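Local structure of pantothenate synthetase (Francisella tularensis subsp. tularensis, 3N8H) at residues A[58-63]-A[132-137]; A[118-123]-A[251-256]; A[126-131]-A[153-158]. The protein probably catalyses the ATP-dependent condensation of pantoate with beta-alanine to pantothenate, by way of a pantoyl-adenylate intermediate. All coordinates share one frame; numbering follows the deposited sequence. Where two conformers were deposited one is given.

Contact 1. Residues A[58-63]-A[132-137]. With PRO (proline), chain C.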
loop_
_atom_site.group_PDB
_atom_site.type_symbol
_atom_site.label_atom_id
_atom_site.label_comp_id
_atom_site.label_asym_id
_atom_site.label_seq_id
_atom_site.Cartn_x
_atom_site.Cartn_y
_atom_site.Cartn_z
ATOM N N PHE A 58 6.107 18.467 -0.157
ATOM C CA PHE A 58 4.945 18.074 -0.926
ATOM C C PHE A 58 3.740 18.190 -0.013
ATOM O O PHE A 58 3.610 17.431 0.960
ATOM C CB PHE A 58 5.074 16.641 -1.485
ATOM C CG PHE A 58 3.859 16.186 -2.298
ATOM C CD1 PHE A 58 3.066 15.112 -1.866
ATOM C CD2 PHE A 58 3.504 16.848 -3.478
ATOM C CE1 PHE A 58 1.941 14.697 -2.601
ATOM C CE2 PHE A 58 2.385 16.448 -4.218
ATOM C CZ PHE A 58 1.604 15.363 -3.784
ATOM N N VAL A 59 2.888 19.175 -0.314
ATOM C CA VAL A 59 1.635 19.330 0.384
ATOM C C VAL A 59 0.639 18.323 -0.184
ATOM O O VAL A 59 -0.005 18.546 -1.220
ATOM C CB VAL A 59 1.053 20.758 0.259
ATOM C CG1 VAL A 59 -0.129 20.887 1.194
ATOM C CG2 VAL A 59 2.112 21.845 0.607
ATOM N N ASN A 60 0.519 17.207 0.511
ATOM C CA ASN A 60 -0.290 16.089 0.050
ATOM C C ASN A 60 -1.795 16.305 0.219
ATOM O O ASN A 60 -2.298 16.265 1.342
ATOM C CB ASN A 60 0.152 14.809 0.775
ATOM C CG ASN A 60 -0.683 13.624 0.400
ATOM O OD1 ASN A 60 -1.027 13.451 -0.764
ATOM N ND2 ASN A 60 -1.028 12.798 1.385
ATOM N N PRO A 61 -2.524 16.492 -0.901
ATOM C CA PRO A 61 -3.956 16.798 -0.816
ATOM C C PRO A 61 -4.774 15.671 -0.192
ATOM O O PRO A 61 -5.817 15.935 0.397
ATOM C CB PRO A 61 -4.400 16.943 -2.278
ATOM C CG PRO A 61 -3.164 16.915 -3.100
ATOM C CD PRO A 61 -2.048 16.376 -2.293
ATOM N N THR A 62 -4.321 14.420 -0.316
ATOM C CA THR A 62 -5.189 13.291 0.068
ATOM C C THR A 62 -5.299 13.167 1.576
ATOM O O THR A 62 -6.149 12.446 2.094
ATOM C CB THR A 62 -4.744 11.937 -0.519
ATOM O OG1 THR A 62 -3.472 11.553 0.039
ATOM C CG2 THR A 62 -4.674 12.004 -2.047
ATOM N N GLN A 63 -4.434 13.878 2.284
ATOM C CA GLN A 63 -4.465 13.805 3.733
ATOM C C GLN A 63 -5.138 15.002 4.402
ATOM O O GLN A 63 -5.255 15.051 5.634
ATOM C CB GLN A 63 -3.062 13.573 4.286
ATOM C CG GLN A 63 -2.111 14.757 4.239
ATOM C CD GLN A 63 -0.740 14.355 4.739
ATOM O OE1 GLN A 63 -0.249 14.855 5.763
ATOM N NE2 GLN A 63 -0.118 13.424 4.032
ATOM N N LEU A 132 -0.389 7.750 5.024
ATOM C CA LEU A 132 0.246 6.444 4.790
ATOM C C LEU A 132 0.485 6.137 3.302
ATOM O O LEU A 132 1.505 5.554 2.941
ATOM C CB LEU A 132 -0.612 5.340 5.406
ATOM C CG LEU A 132 -0.540 5.318 6.934
ATOM C CD1 LEU A 132 -1.566 4.334 7.519
ATOM C CD2 LEU A 132 0.902 4.974 7.384
ATOM N N THR A 133 -0.460 6.519 2.446
ATOM C CA THR A 133 -0.330 6.288 1.010
ATOM C C THR A 133 0.826 7.127 0.416
ATOM O O THR A 133 1.695 6.609 -0.296
ATOM C CB THR A 133 -1.657 6.614 0.268
ATOM O OG1 THR A 133 -2.724 5.809 0.813
ATOM C CG2 THR A 133 -1.521 6.324 -1.218
ATOM N N VAL A 134 0.847 8.412 0.738
ATOM C CA VAL A 134 1.919 9.283 0.251
ATOM C C VAL A 134 3.259 8.900 0.887
ATOM O O VAL A 134 4.286 8.936 0.224
ATOM C CB VAL A 134 1.603 10.797 0.438
ATOM C CG1 VAL A 134 1.839 11.249 1.877
ATOM C CG2 VAL A 134 2.475 11.617 -0.504
ATOM N N VAL A 135 3.258 8.499 2.156
ATOM C CA VAL A 135 4.521 8.104 2.786
ATOM C C VAL A 135 5.101 6.839 2.116
ATOM O O VAL A 135 6.293 6.775 1.760
ATOM C CB VAL A 135 4.362 7.930 4.338
ATOM C CG1 VAL A 135 5.576 7.227 4.945
ATOM C CG2 VAL A 135 4.169 9.288 4.992
ATOM N N LEU A 136 4.235 5.857 1.889
ATOM C CA LEU A 136 4.636 4.663 1.141
ATOM C C LEU A 136 5.246 5.037 -0.220
ATOM O O LEU A 136 6.287 4.516 -0.599
ATOM C CB LEU A 136 3.449 3.705 0.945
ATOM C CG LEU A 136 3.821 2.374 0.270
ATOM C CD1 LEU A 136 5.091 1.748 0.881
ATOM C CD2 LEU A 136 2.660 1.371 0.315
ATOM N N LYS A 137 4.586 5.924 -0.955
ATOM C CA LYS A 137 5.106 6.368 -2.256
ATOM C C LYS A 137 6.489 7.037 -2.148
ATOM O O LYS A 137 7.415 6.734 -2.909
ATOM C CB LYS A 137 4.098 7.333 -2.899
ATOM C CG LYS A 137 2.860 6.635 -3.482
ATOM C CD LYS A 137 1.759 7.681 -3.795
ATOM C CE LYS A 137 0.586 7.032 -4.563
ATOM N NZ LYS A 137 0.881 6.880 -6.022
HETATM N N PRO C . 1.356 17.445 9.416
HETATM C CA PRO C . 0.550 16.621 8.520
HETATM C C PRO C . -0.791 17.300 8.236
HETATM O O PRO C . -1.106 18.310 8.878
HETATM C CB PRO C . 0.344 15.340 9.330
HETATM C CG PRO C . 1.571 15.246 10.174
HETATM C CD PRO C . 1.955 16.664 10.512
#
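Asn-60, in the loop that follows strand 52-57, faces Val-134 on helix 127-142 with their CA atoms 7.2 Å apart, the nearest pairing of the two backbones. Val-134 provides nearly all of the helix side of the contact, and its two methyls divide the work. CG2 meets the rim of the Phe-58 ring close to the ring plane, 3.8 Å from CE1. CG1 is set between the backbone N and carbonyl carbon of its own residue (chi1 79°), which turns it to the Asn-60 amide; its distance to Asn-60 ND2 is 3.3 Å. The side chain of Gln-63 crosses that of Val-134 at about a right angle and brings its amide end to the same methyl.

Asn-60 ND2 also donates to Thr-62 OG1 at 3.1 Å, the acceptor tilted 22° from the amide plane, while Asn-60 OD1 is bonded to Tyr-101 OH. A buried amide is thus fixed in rotation by polar partners at both ends and rests against an aliphatic branch. Val-134 therefore gives an apolar surface to Phe-58 and to the Asn-60 amide, in the loop where Gln-63 lines the pocket holding the bound proline and is predicted to take part in binding pantoate and beta-alanine.

Contact 2. Residues A[118-123]-A[251-256]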
loop_
_atom_site.group_PDB
_atom_site.type_symbol
_atom_site.label_atom_id
_atom_site.label_comp_id
_atom_site.label_asym_id
_atom_site.label_seq_id
_atom_site.Cartn_x
_atom_site.Cartn_y
_atom_site.Cartn_z
ATOM N N ILE A 118 -8.477 6.462 17.062
ATOM C CA ILE A 118 -8.618 7.394 18.180
ATOM C C ILE A 118 -7.897 8.707 17.911
ATOM O O ILE A 118 -7.165 8.833 16.916
ATOM C CB ILE A 118 -8.060 6.781 19.476
ATOM C CG1 ILE A 118 -6.602 6.342 19.269
ATOM C CG2 ILE A 118 -8.964 5.589 19.953
ATOM C CD1 ILE A 118 -5.836 6.005 20.552
ATOM N N LEU A 119 -8.118 9.682 18.800
ATOM C CA LEU A 119 -7.401 10.944 18.759
ATOM C C LEU A 119 -7.397 11.519 17.353
ATOM O O LEU A 119 -8.454 11.769 16.775
ATOM C CB LEU A 119 -5.970 10.735 19.276
ATOM C CG LEU A 119 -5.940 10.199 20.720
ATOM C CD1 LEU A 119 -4.554 9.677 21.151
ATOM C CD2 LEU A 119 -6.454 11.262 21.690
ATOM N N GLU A 120 -6.210 11.715 16.786
ATOM C CA GLU A 120 -6.131 12.351 15.483
ATOM C C GLU A 120 -6.917 11.585 14.383
ATOM O O GLU A 120 -7.608 12.176 13.525
ATOM C CB GLU A 120 -4.673 12.532 15.137
ATOM C CG GLU A 120 -4.368 13.725 14.295
ATOM C CD GLU A 120 -4.693 15.078 14.925
ATOM O OE1 GLU A 120 -5.183 15.214 16.082
ATOM O OE2 GLU A 120 -4.435 16.033 14.198
ATOM N N GLY A 121 -6.868 10.263 14.435
ATOM C CA GLY A 121 -7.585 9.464 13.455
ATOM C C GLY A 121 -9.092 9.689 13.464
ATOM O O GLY A 121 -9.754 9.667 12.421
ATOM N N LYS A 122 -9.643 9.912 14.647
ATOM C CA LYS A 122 -11.088 10.080 14.791
ATOM C C LYS A 122 -11.455 11.521 14.457
ATOM O O LYS A 122 -12.481 11.808 13.828
ATOM C CB LYS A 122 -11.513 9.754 16.231
ATOM C CG LYS A 122 -12.998 9.879 16.476
ATOM C CD LYS A 122 -13.342 9.567 17.921
ATOM C CE LYS A 122 -14.210 8.327 18.012
ATOM N NZ LYS A 122 -14.761 8.124 19.377
ATOM N N SER A 123 -10.580 12.415 14.900
ATOM C CA SER A 123 -10.706 13.847 14.705
ATOM C C SER A 123 -10.540 14.204 13.221
ATOM O O SER A 123 -11.181 15.130 12.720
ATOM C CB SER A 123 -9.648 14.555 15.562
ATOM O OG SER A 123 -9.967 15.901 15.790
ATOM N N ARG A 251 -5.750 24.757 13.327
ATOM C CA ARG A 251 -5.836 23.576 14.172
ATOM C C ARG A 251 -4.428 23.114 14.548
ATOM O O ARG A 251 -3.641 22.766 13.672
ATOM C CB ARG A 251 -6.600 22.450 13.474
ATOM C CG ARG A 251 -6.962 21.267 14.373
ATOM C CD ARG A 251 -7.559 20.102 13.541
ATOM N NE ARG A 251 -7.830 18.970 14.408
ATOM C CZ ARG A 251 -6.937 18.022 14.701
ATOM N NH1 ARG A 251 -5.743 18.057 14.153
ATOM N NH2 ARG A 251 -7.253 17.034 15.529
ATOM N N LEU A 252 -4.122 23.132 15.844
ATOM C CA LEU A 252 -2.818 22.685 16.362
ATOM C C LEU A 252 -2.936 21.455 17.265
ATOM O O LEU A 252 -3.961 21.274 17.925
ATOM C CB LEU A 252 -2.167 23.804 17.163
ATOM C CG LEU A 252 -1.931 25.105 16.387
ATOM C CD1 LEU A 252 -1.201 26.088 17.281
ATOM C CD2 LEU A 252 -1.171 24.830 15.065
ATOM N N ILE A 253 -1.883 20.623 17.291
ATOM C CA ILE A 253 -1.863 19.420 18.117
ATOM C C ILE A 253 -0.571 19.369 18.901
ATOM O O ILE A 253 0.420 20.053 18.568
ATOM C CB ILE A 253 -2.016 18.100 17.289
ATOM C CG1 ILE A 253 -0.667 17.595 16.724
ATOM C CG2 ILE A 253 -3.053 18.269 16.187
ATOM C CD1 ILE A 253 -0.771 16.316 15.887
ATOM N N ASP A 254 -0.594 18.555 19.946
ATOM C CA ASP A 254 0.570 18.337 20.789
ATOM C C ASP A 254 0.460 16.998 21.554
ATOM O O ASP A 254 -0.626 16.456 21.761
ATOM C CB ASP A 254 0.724 19.521 21.769
ATOM C CG ASP A 254 2.121 19.621 22.350
ATOM O OD1 ASP A 254 3.013 18.788 21.985
ATOM O OD2 ASP A 254 2.327 20.511 23.198
ATOM N N ASN A 255 1.598 16.456 21.963
ATOM C CA ASN A 255 1.585 15.394 22.945
ATOM C C ASN A 255 2.886 15.490 23.739
ATOM O O ASN A 255 3.904 15.959 23.222
ATOM C CB ASN A 255 1.427 14.030 22.268
ATOM C CG ASN A 255 2.696 13.557 21.683
ATOM O OD1 ASN A 255 3.519 12.923 22.370
ATOM N ND2 ASN A 255 2.923 13.922 20.430
ATOM N N PHE A 256 2.838 15.102 25.003
ATOM C CA PHE A 256 4.018 15.116 25.877
ATOM C C PHE A 256 3.781 14.138 27.025
ATOM O O PHE A 256 2.637 13.750 27.282
ATOM C CB PHE A 256 4.271 16.542 26.424
ATOM C CG PHE A 256 3.000 17.296 26.786
ATOM C CD1 PHE A 256 2.300 16.987 27.940
ATOM C CD2 PHE A 256 2.499 18.298 25.955
ATOM C CE1 PHE A 256 1.128 17.677 28.284
ATOM C CE2 PHE A 256 1.318 18.984 26.281
ATOM C CZ PHE A 256 0.633 18.662 27.459
#
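Arg-251 runs straight out from its strand, with CG anti to the backbone N and the chain extended as far as NE, whereas Glu-120 folds at chi2 (63°), and the two side chains approach from opposite directions. The carboxylate lies at the rim of the guanidinium, with its CD in the guanidinium plane, but the two planes are turned 51° apart, so the fork is twisted.

Two N-H groups form the salt bridge. Arg-251 NH2 donates to Glu-120 OE1 over 2.8 Å, an almost straight bond (172°) that stays in the guanidinium plane yet reaches the oxygen from above the plane of the carboxylate. The second arm, Arg-251 NH1 to Glu-120 OE2, is modelled at 2.4 Å; that is too short to be taken literally, and Arg-251 was deposited in two conformers, so the exact length is doubtful. NH2 has a further acceptor in Ser-123 OG at 3.0 Å, a less direct bond with the hydroxyl tilted out of the guanidinium plane. The Ile-253 side chain lies alongside the carboxylate: CG2 is 3.3 Å from Glu-120 OE2, and Ile-253 CD1 follows at 4.0 Å from the same oxygen.

Both charged groups have second partners, Glu-120 OE1 with Tyr-233 OH and Arg-251 NE with Gln-232 OE1, both on strand 230-237. The contact thereby joins the short helix 120-123 of the Rossmann-like part to strand 250-257 of the antiparallel C-terminal sheet. Ile-253 also touches Asp-153 of the nucleotide site, which places this junction beside the active-site cleft. Opposite charges meeting in a partly buried place, with a hydroxyl and a methyl group alongside, imply an electrostatic link between the two parts that probably favours the ionised form of Glu-120.

Contact 3. Residues A[126-131]-A[153-158]. With PRO (proline), chain C; AMP (adenosine monophosphate), chain D.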
loop_
_atom_site.group_PDB
_atom_site.type_symbol
_atom_site.label_atom_id
_atom_site.label_comp_id
_atom_site.label_asym_id
_atom_site.label_seq_id
_atom_site.Cartn_x
_atom_site.Cartn_y
_atom_site.Cartn_z
ATOM N N GLY A 126 -10.001 10.021 7.516
ATOM C CA GLY A 126 -9.397 9.864 6.200
ATOM C C GLY A 126 -8.025 10.519 6.089
ATOM O O GLY A 126 -7.319 10.352 5.082
ATOM N N HIS A 127 -7.623 11.244 7.127
ATOM C CA HIS A 127 -6.269 11.814 7.158
ATOM C C HIS A 127 -5.171 10.720 7.132
ATOM O O HIS A 127 -4.219 10.825 6.374
ATOM C CB HIS A 127 -6.077 12.699 8.391
ATOM C CG HIS A 127 -4.649 13.064 8.655
ATOM N ND1 HIS A 127 -3.942 13.939 7.854
ATOM C CD2 HIS A 127 -3.787 12.666 9.628
ATOM C CE1 HIS A 127 -2.709 14.066 8.320
ATOM N NE2 HIS A 127 -2.584 13.298 9.389
ATOM N N PHE A 128 -5.307 9.682 7.957
ATOM C CA PHE A 128 -4.216 8.703 8.117
ATOM C C PHE A 128 -4.056 7.861 6.857
ATOM O O PHE A 128 -2.944 7.417 6.528
ATOM C CB PHE A 128 -4.430 7.805 9.367
ATOM C CG PHE A 128 -4.014 8.455 10.683
ATOM C CD1 PHE A 128 -2.979 9.383 10.724
ATOM C CD2 PHE A 128 -4.641 8.109 11.877
ATOM C CE1 PHE A 128 -2.575 9.977 11.921
ATOM C CE2 PHE A 128 -4.243 8.692 13.077
ATOM C CZ PHE A 128 -3.210 9.632 13.095
ATOM N N SER A 129 -5.164 7.653 6.140
ATOM C CA SER A 129 -5.114 6.919 4.881
ATOM C C SER A 129 -4.295 7.728 3.872
ATOM O O SER A 129 -3.419 7.189 3.202
ATOM C CB SER A 129 -6.520 6.616 4.355
ATOM O OG SER A 129 -6.487 6.055 3.053
ATOM N N GLY A 130 -4.563 9.028 3.784
ATOM C CA GLY A 130 -3.814 9.893 2.884
ATOM C C GLY A 130 -2.321 9.922 3.165
ATOM O O GLY A 130 -1.500 9.863 2.242
HETATM N N MSE A 131 -1.992 10.020 4.449
HETATM C CA MSE A 131 -0.632 10.152 4.967
HETATM C C MSE A 131 0.181 8.888 4.673
HETATM O O MSE A 131 1.291 8.944 4.141
HETATM C CB MSE A 131 -0.720 10.362 6.488
HETATM C CG MSE A 131 0.563 10.592 7.216
HETATM SE SE MSE A 131 1.504 8.902 7.607
HETATM C CE MSE A 131 0.285 8.321 9.080
ATOM N N ASP A 153 3.950 14.317 16.072
ATOM C CA ASP A 153 2.911 13.589 15.368
ATOM C C ASP A 153 3.036 12.114 15.764
ATOM O O ASP A 153 3.518 11.258 14.999
ATOM C CB ASP A 153 3.072 13.816 13.878
ATOM C CG ASP A 153 2.971 15.289 13.513
ATOM O OD1 ASP A 153 1.827 15.795 13.480
ATOM O OD2 ASP A 153 4.025 15.930 13.272
ATOM N N TYR A 154 2.629 11.841 17.000
ATOM C CA TYR A 154 2.898 10.546 17.641
ATOM C C TYR A 154 2.274 9.343 16.941
ATOM O O TYR A 154 2.919 8.280 16.750
ATOM C CB TYR A 154 2.402 10.562 19.087
ATOM C CG TYR A 154 3.057 9.507 19.936
ATOM C CD1 TYR A 154 4.321 9.722 20.480
ATOM C CD2 TYR A 154 2.417 8.294 20.193
ATOM C CE1 TYR A 154 4.933 8.760 21.268
ATOM C CE2 TYR A 154 3.025 7.314 20.984
ATOM C CZ TYR A 154 4.284 7.558 21.518
ATOM O OH TYR A 154 4.905 6.610 22.300
ATOM N N GLN A 155 0.998 9.485 16.612
ATOM C CA GLN A 155 0.281 8.403 15.929
ATOM C C GLN A 155 0.871 8.150 14.531
ATOM O O GLN A 155 1.065 6.998 14.112
ATOM C CB GLN A 155 -1.184 8.750 15.839
ATOM C CG GLN A 155 -1.911 8.603 17.165
ATOM C CD GLN A 155 -3.310 9.203 17.094
ATOM O OE1 GLN A 155 -3.485 10.433 17.143
ATOM N NE2 GLN A 155 -4.310 8.339 16.942
ATOM N N GLN A 156 1.162 9.244 13.831
ATOM C CA GLN A 156 1.901 9.196 12.568
ATOM C C GLN A 156 3.164 8.322 12.685
ATOM O O GLN A 156 3.407 7.460 11.843
ATOM C CB GLN A 156 2.315 10.615 12.149
ATOM C CG GLN A 156 3.158 10.624 10.884
ATOM C CD GLN A 156 3.163 11.955 10.209
ATOM O OE1 GLN A 156 2.237 12.292 9.466
ATOM N NE2 GLN A 156 4.199 12.738 10.471
ATOM N N VAL A 157 3.989 8.568 13.705
ATOM C CA VAL A 157 5.196 7.750 13.895
ATOM C C VAL A 157 4.873 6.255 14.002
ATOM O O VAL A 157 5.466 5.432 13.288
ATOM C CB VAL A 157 5.983 8.175 15.154
ATOM C CG1 VAL A 157 7.047 7.137 15.481
ATOM C CG2 VAL A 157 6.626 9.534 14.960
HETATM N N MSE A 158 3.935 5.908 14.893
HETATM C CA MSE A 158 3.543 4.514 15.131
HETATM C C MSE A 158 3.026 3.874 13.853
HETATM O O MSE A 158 3.382 2.750 13.513
HETATM C CB MSE A 158 2.462 4.440 16.214
HETATM C CG MSE A 158 2.882 4.996 17.563
HETATM SE SE MSE A 158 1.489 4.768 18.931
HETATM C CE MSE A 158 1.228 2.830 18.838
HETATM N N PRO C . 1.356 17.445 9.416
HETATM C CA PRO C . 0.550 16.621 8.520
HETATM C C PRO C . -0.791 17.300 8.236
HETATM O O PRO C . -1.106 18.310 8.878
HETATM C CB PRO C . 0.344 15.340 9.330
HETATM C CG PRO C . 1.571 15.246 10.174
HETATM C CD PRO C . 1.955 16.664 10.512
HETATM P P AMP D . 4.855 18.486 8.557
HETATM O O1P AMP D . 5.670 19.303 7.558
HETATM O O2P AMP D . 4.151 19.258 9.631
HETATM O O3P AMP D . 3.987 17.470 7.910
HETATM O "O5'" AMP D . 6.008 17.752 9.431
HETATM C "C5'" AMP D . 7.133 17.107 8.832
HETATM C "C4'" AMP D . 7.933 16.376 9.882
HETATM O "O4'" AMP D . 8.426 17.345 10.861
HETATM C "C3'" AMP D . 7.132 15.322 10.666
HETATM O "O3'" AMP D . 7.989 14.222 11.016
HETATM C "C2'" AMP D . 6.742 16.090 11.923
HETATM O "O2'" AMP D . 6.409 15.303 13.056
HETATM C "C1'" AMP D . 7.988 16.943 12.150
HETATM N N9 AMP D . 7.728 18.098 13.017
HETATM C C8 AMP D . 6.731 18.999 12.861
HETATM N N7 AMP D . 6.757 19.917 13.867
HETATM C C5 AMP D . 7.774 19.580 14.701
HETATM C C6 AMP D . 8.343 20.129 15.950
HETATM N N6 AMP D . 7.790 21.220 16.504
HETATM N N1 AMP D . 9.399 19.515 16.512
HETATM C C2 AMP D . 9.917 18.399 15.945
HETATM N N3 AMP D . 9.458 17.844 14.803
HETATM C C4 AMP D . 8.404 18.383 14.138
HETATM O O HOH W 1 -0.486 12.186 10.660
#
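Packing of side chains on a helix pair accounts for the first group of contacts: Phe-128 CZ approaches Gln-155 CB at 3.5 Å, with ring and amide planes 83° apart. Short segments 127-131 and 154-158 have axes 11.3 Å apart at closest and a signed crossing angle of -50°, so side chains have to span the gap. Met-131, a selenomethionine, does so by bending at chi2 (-82°) and again at chi3. Its CG comes to 3.3 Å from Gln-156 OE1, and its CE reaches the Gln-156 backbone at CA, 3.9 Å away. The amide of Gln-155 is held from outside, NE2 by Ile-115 O among others.

A water supplies the polar link. It donates a hydrogen bond to Gln-156 OE1 at 3.0 Å and lies 2.7 Å from His-127 NE2, in the plane of the Phe-128 ring and at its edge.

Ligand contacts form the third group. The His-127 ring presents its edge to the bound proline, CE1 lying 3.5 Å from PRO CB, while Gln-156 OE1 comes to 3.1 Å from PRO CG. Asp-153 OD2 accepts a hydrogen bond from AMP O2', although the modelled length is too short to be relied upon.

Gln-156 is predicted to bind pantoate, which is consistent with proline occupying the region meant for that substrate. The geometry is that of a Rossmann-like HUP-clan nucleotide site: helix 154-166 starts just beyond parallel strand 146-150, and Asp-153, at its N-cap position, lies against the AMP ribose.

Overall arrangement
The three contacts lie roughly in a line beside the bound ligands, with contact 3 in the middle: its centre is about 10 Å from that of contact 1 and about 10 Å from that of contact 2, whose own centres lie about 18 Å apart. Contacts 1 and 3 share helix 127-142 and both touch the proline; Gln-63 O and His-127 ND1, 2.8 Å apart, tie them together. Contacts 2 and 3 meet at the Gln-155 amide, whose NE2 is 2.9 Å from Ile-118 O and whose OE1 is 3.0 Å from Glu-120 N. Contact 2 stays farther from the ligands, the Ile-253 side chain being about 6 Å from proline and about 8 Å from AMP.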